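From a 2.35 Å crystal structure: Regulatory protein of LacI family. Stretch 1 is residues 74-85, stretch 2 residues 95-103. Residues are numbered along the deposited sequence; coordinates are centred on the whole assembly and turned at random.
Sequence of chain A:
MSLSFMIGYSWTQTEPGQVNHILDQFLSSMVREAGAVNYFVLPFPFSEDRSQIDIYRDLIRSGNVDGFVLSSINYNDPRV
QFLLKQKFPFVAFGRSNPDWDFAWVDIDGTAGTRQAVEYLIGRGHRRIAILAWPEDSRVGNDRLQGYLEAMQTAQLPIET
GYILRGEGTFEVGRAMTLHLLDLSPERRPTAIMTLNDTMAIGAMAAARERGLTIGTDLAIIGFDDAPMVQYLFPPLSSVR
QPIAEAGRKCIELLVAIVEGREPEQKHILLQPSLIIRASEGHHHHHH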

# COMPACT_ATOMS: atom_id res chain seq x y z
N ASN A 74 -5.62 6.84 19.78
CA ASN A 74 -6.80 6.33 20.46
C ASN A 74 -7.23 7.32 21.53
O ASN A 74 -6.57 8.32 21.74
CB ASN A 74 -6.51 4.97 21.11
CG ASN A 74 -6.39 3.86 20.10
OD1 ASN A 74 -7.24 3.71 19.21
ND2 ASN A 74 -5.33 3.06 20.22
N TYR A 75 -8.35 7.05 22.19
CA TYR A 75 -8.81 7.93 23.26
C TYR A 75 -7.81 7.79 24.40
O TYR A 75 -7.28 6.70 24.62
CB TYR A 75 -10.20 7.51 23.76
CG TYR A 75 -11.35 7.80 22.81
CD1 TYR A 75 -12.06 6.76 22.22
CD2 TYR A 75 -11.74 9.11 22.54
CE1 TYR A 75 -13.15 7.01 21.39
CE2 TYR A 75 -12.82 9.37 21.71
CZ TYR A 75 -13.52 8.32 21.14
OH TYR A 75 -14.61 8.58 20.34
N ASN A 76 -7.56 8.88 25.11
CA ASN A 76 -6.60 8.86 26.22
C ASN A 76 -5.35 8.11 25.78
O ASN A 76 -4.96 7.12 26.40
CB ASN A 76 -7.19 8.16 27.46
CG ASN A 76 -8.56 8.70 27.85
OD1 ASN A 76 -8.77 9.91 27.90
ND2 ASN A 76 -9.49 7.79 28.13
N ASP A 77 -4.74 8.56 24.69
CA ASP A 77 -3.55 7.90 24.19
C ASP A 77 -2.39 8.09 25.16
O ASP A 77 -1.99 9.22 25.46
CB ASP A 77 -3.18 8.47 22.81
CG ASP A 77 -2.32 7.51 22.00
OD1 ASP A 77 -2.89 6.74 21.20
OD2 ASP A 77 -1.08 7.52 22.18
N PRO A 78 -1.84 6.98 25.67
CA PRO A 78 -0.72 7.07 26.61
C PRO A 78 0.50 7.84 26.07
O PRO A 78 1.18 8.55 26.81
CB PRO A 78 -0.41 5.60 26.93
CG PRO A 78 -0.86 4.87 25.69
CD PRO A 78 -2.15 5.57 25.36
N ARG A 79 0.76 7.71 24.77
CA ARG A 79 1.88 8.41 24.16
C ARG A 79 1.67 9.93 24.23
O ARG A 79 2.61 10.68 24.48
CB ARG A 79 2.04 7.99 22.70
CG ARG A 79 2.39 6.52 22.48
CD ARG A 79 2.25 6.15 21.01
NE ARG A 79 0.89 6.43 20.53
CZ ARG A 79 0.53 6.39 19.25
NH1 ARG A 79 1.42 6.10 18.31
NH2 ARG A 79 -0.72 6.67 18.91
N VAL A 80 0.44 10.36 24.01
CA VAL A 80 0.11 11.79 24.05
C VAL A 80 0.22 12.31 25.48
O VAL A 80 0.69 13.42 25.72
CB VAL A 80 -1.32 12.04 23.53
CG1 VAL A 80 -1.69 13.51 23.69
CG2 VAL A 80 -1.41 11.62 22.07
N GLN A 81 -0.24 11.50 26.42
CA GLN A 81 -0.22 11.84 27.84
C GLN A 81 1.24 12.04 28.26
O GLN A 81 1.60 13.06 28.86
CB GLN A 81 -0.84 10.69 28.63
CG GLN A 81 -1.54 11.08 29.91
CD GLN A 81 -2.10 9.86 30.63
OE1 GLN A 81 -2.83 9.06 30.04
NE2 GLN A 81 -1.76 9.72 31.91
N PHE A 82 2.07 11.06 27.93
CA PHE A 82 3.49 11.10 28.26
C PHE A 82 4.21 12.33 27.72
O PHE A 82 4.76 13.11 28.48
CB PHE A 82 4.16 9.83 27.75
CG PHE A 82 5.65 9.82 27.94
CD1 PHE A 82 6.19 9.80 29.22
CD2 PHE A 82 6.50 9.82 26.85
CE1 PHE A 82 7.57 9.79 29.41
CE2 PHE A 82 7.88 9.81 27.02
CZ PHE A 82 8.42 9.80 28.30
N LEU A 83 4.20 12.49 26.40
CA LEU A 83 4.87 13.62 25.77
C LEU A 83 4.37 14.96 26.30
O LEU A 83 5.11 15.94 26.34
CB LEU A 83 4.71 13.56 24.25
CG LEU A 83 5.30 12.30 23.62
CD1 LEU A 83 5.04 12.29 22.12
CD2 LEU A 83 6.79 12.23 23.90
N LEU A 84 3.10 15.00 26.71
CA LEU A 84 2.53 16.23 27.25
C LEU A 84 3.18 16.53 28.59
O LEU A 84 3.52 17.68 28.89
CB LEU A 84 1.02 16.10 27.42
CG LEU A 84 0.17 16.34 26.17
CD1 LEU A 84 -1.27 16.03 26.47
CD2 LEU A 84 0.33 17.78 25.71
N LYS A 85 3.34 15.50 29.41
CA LYS A 85 3.95 15.64 30.72
C LYS A 85 5.40 16.09 30.57
O LYS A 85 5.86 16.99 31.28
CB LYS A 85 3.89 14.31 31.48
CG LYS A 85 2.48 13.85 31.79
CD LYS A 85 2.45 12.40 32.29
CE LYS A 85 1.02 11.91 32.52
NZ LYS A 85 0.96 10.45 32.84
N ARG A 95 -7.13 13.40 16.45
CA ARG A 95 -7.53 13.88 17.77
C ARG A 95 -7.64 12.76 18.80
O ARG A 95 -7.55 11.58 18.47
CB ARG A 95 -8.87 14.61 17.66
CG ARG A 95 -8.80 15.92 16.89
CD ARG A 95 -10.11 16.23 16.20
NE ARG A 95 -10.37 15.28 15.11
CZ ARG A 95 -11.43 15.33 14.31
NH1 ARG A 95 -12.33 16.28 14.47
NH2 ARG A 95 -11.57 14.44 13.34
N SER A 96 -7.84 13.14 20.06
CA SER A 96 -7.98 12.19 21.16
C SER A 96 -8.60 12.90 22.36
O SER A 96 -8.03 13.85 22.89
CB SER A 96 -6.62 11.62 21.55
OG SER A 96 -6.76 10.71 22.62
N ASN A 97 -9.77 12.44 22.80
CA ASN A 97 -10.44 13.06 23.93
C ASN A 97 -10.79 14.52 23.64
O ASN A 97 -9.90 15.38 23.54
CB ASN A 97 -9.57 13.00 25.18
CG ASN A 97 -9.81 11.75 26.00
OD1 ASN A 97 -9.64 10.63 25.51
ND2 ASN A 97 -10.22 11.94 27.25
N PRO A 98 -12.09 14.83 23.51
CA PRO A 98 -12.60 16.17 23.23
C PRO A 98 -11.78 17.35 23.75
O PRO A 98 -10.95 17.90 23.03
CB PRO A 98 -14.01 16.11 23.81
CG PRO A 98 -14.43 14.72 23.40
CD PRO A 98 -13.20 13.88 23.74
N ASP A 99 -12.00 17.75 25.00
CA ASP A 99 -11.26 18.90 25.53
C ASP A 99 -9.85 18.61 26.03
O ASP A 99 -9.39 19.23 26.99
CB ASP A 99 -12.09 19.64 26.60
CG ASP A 99 -12.48 18.75 27.77
OD1 ASP A 99 -11.57 18.21 28.44
OD2 ASP A 99 -13.70 18.59 28.01
N TRP A 100 -9.16 17.67 25.39
CA TRP A 100 -7.78 17.37 25.76
C TRP A 100 -7.00 18.28 24.82
O TRP A 100 -7.25 18.28 23.61
CB TRP A 100 -7.44 15.90 25.48
CG TRP A 100 -6.44 15.32 26.47
CD1 TRP A 100 -6.04 15.87 27.65
CD2 TRP A 100 -5.79 14.04 26.38
NE1 TRP A 100 -5.17 15.02 28.30
CE2 TRP A 100 -4.99 13.90 27.54
CE3 TRP A 100 -5.77 13.02 25.42
CZ2 TRP A 100 -4.22 12.76 27.78
CZ3 TRP A 100 -5.00 11.88 25.66
CH2 TRP A 100 -4.22 11.77 26.83
N ASP A 101 -6.06 19.06 25.36
CA ASP A 101 -5.31 20.00 24.54
C ASP A 101 -3.88 19.63 24.13
O ASP A 101 -3.08 19.18 24.96
CB ASP A 101 -5.29 21.37 25.22
CG ASP A 101 -4.51 22.40 24.42
OD1 ASP A 101 -4.88 22.64 23.25
OD2 ASP A 101 -3.53 22.97 24.97
N PHE A 102 -3.58 19.85 22.86
CA PHE A 102 -2.26 19.58 22.28
C PHE A 102 -2.28 19.89 20.79
O PHE A 102 -3.35 20.15 20.22
CB PHE A 102 -1.84 18.12 22.51
CG PHE A 102 -2.81 17.11 21.96
CD1 PHE A 102 -2.66 16.62 20.67
CD2 PHE A 102 -3.86 16.65 22.74
CE1 PHE A 102 -3.55 15.67 20.17
CE2 PHE A 102 -4.76 15.71 22.25
CZ PHE A 102 -4.60 15.22 20.96
N ALA A 103 -1.12 19.88 20.15
CA ALA A 103 -1.03 20.17 18.72
C ALA A 103 -1.44 18.96 17.87
O ALA A 103 -1.00 17.84 18.13
CB ALA A 103 0.38 20.61 18.35

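This is a loop-and-helix contact in two parts, polar where the loop before the helix meets Ser 96 and Asn 97, and apolar where the helix lays one side against Trp 100 and Phe 102. Stretch 2 has no regular strand or helix, and side chains of Ser 96 and Asn 97 supply its hydrogen bonds to stretch 1. At the polar end the backbones come close, with Tyr 75 CA 4.8 Å from Ser 96 CA. Ser 96 OG donates to Asn 74 O at 2.6 Å, and Asn 97 OD1 accepts from Asn 76 N at 2.7 Å; both satisfy main-chain groups that precede the helix.

Asp 77 caps that helix. Asp 77 OD2 takes a weak bond from Arg 79 N at 3.2 Å and a salt bridge from Arg 79 NE at 2.8 Å, while Asp 77 OD1 accepts from Asn 74 N at 3.1 Å, tying the loop to the helix start.

Beyond the cap, Val 80 and Leu 84, one helical turn apart, both point toward stretch 2. Val 80 CG1 makes a CH-pi contact, 4.0 Å from the centroid of the Phe 102 ring and 13° off its normal, and also sits over a face of Trp 100. Leu 84 CD2 reaches Phe 102 CB at 3.9 Å, apolar against apolar.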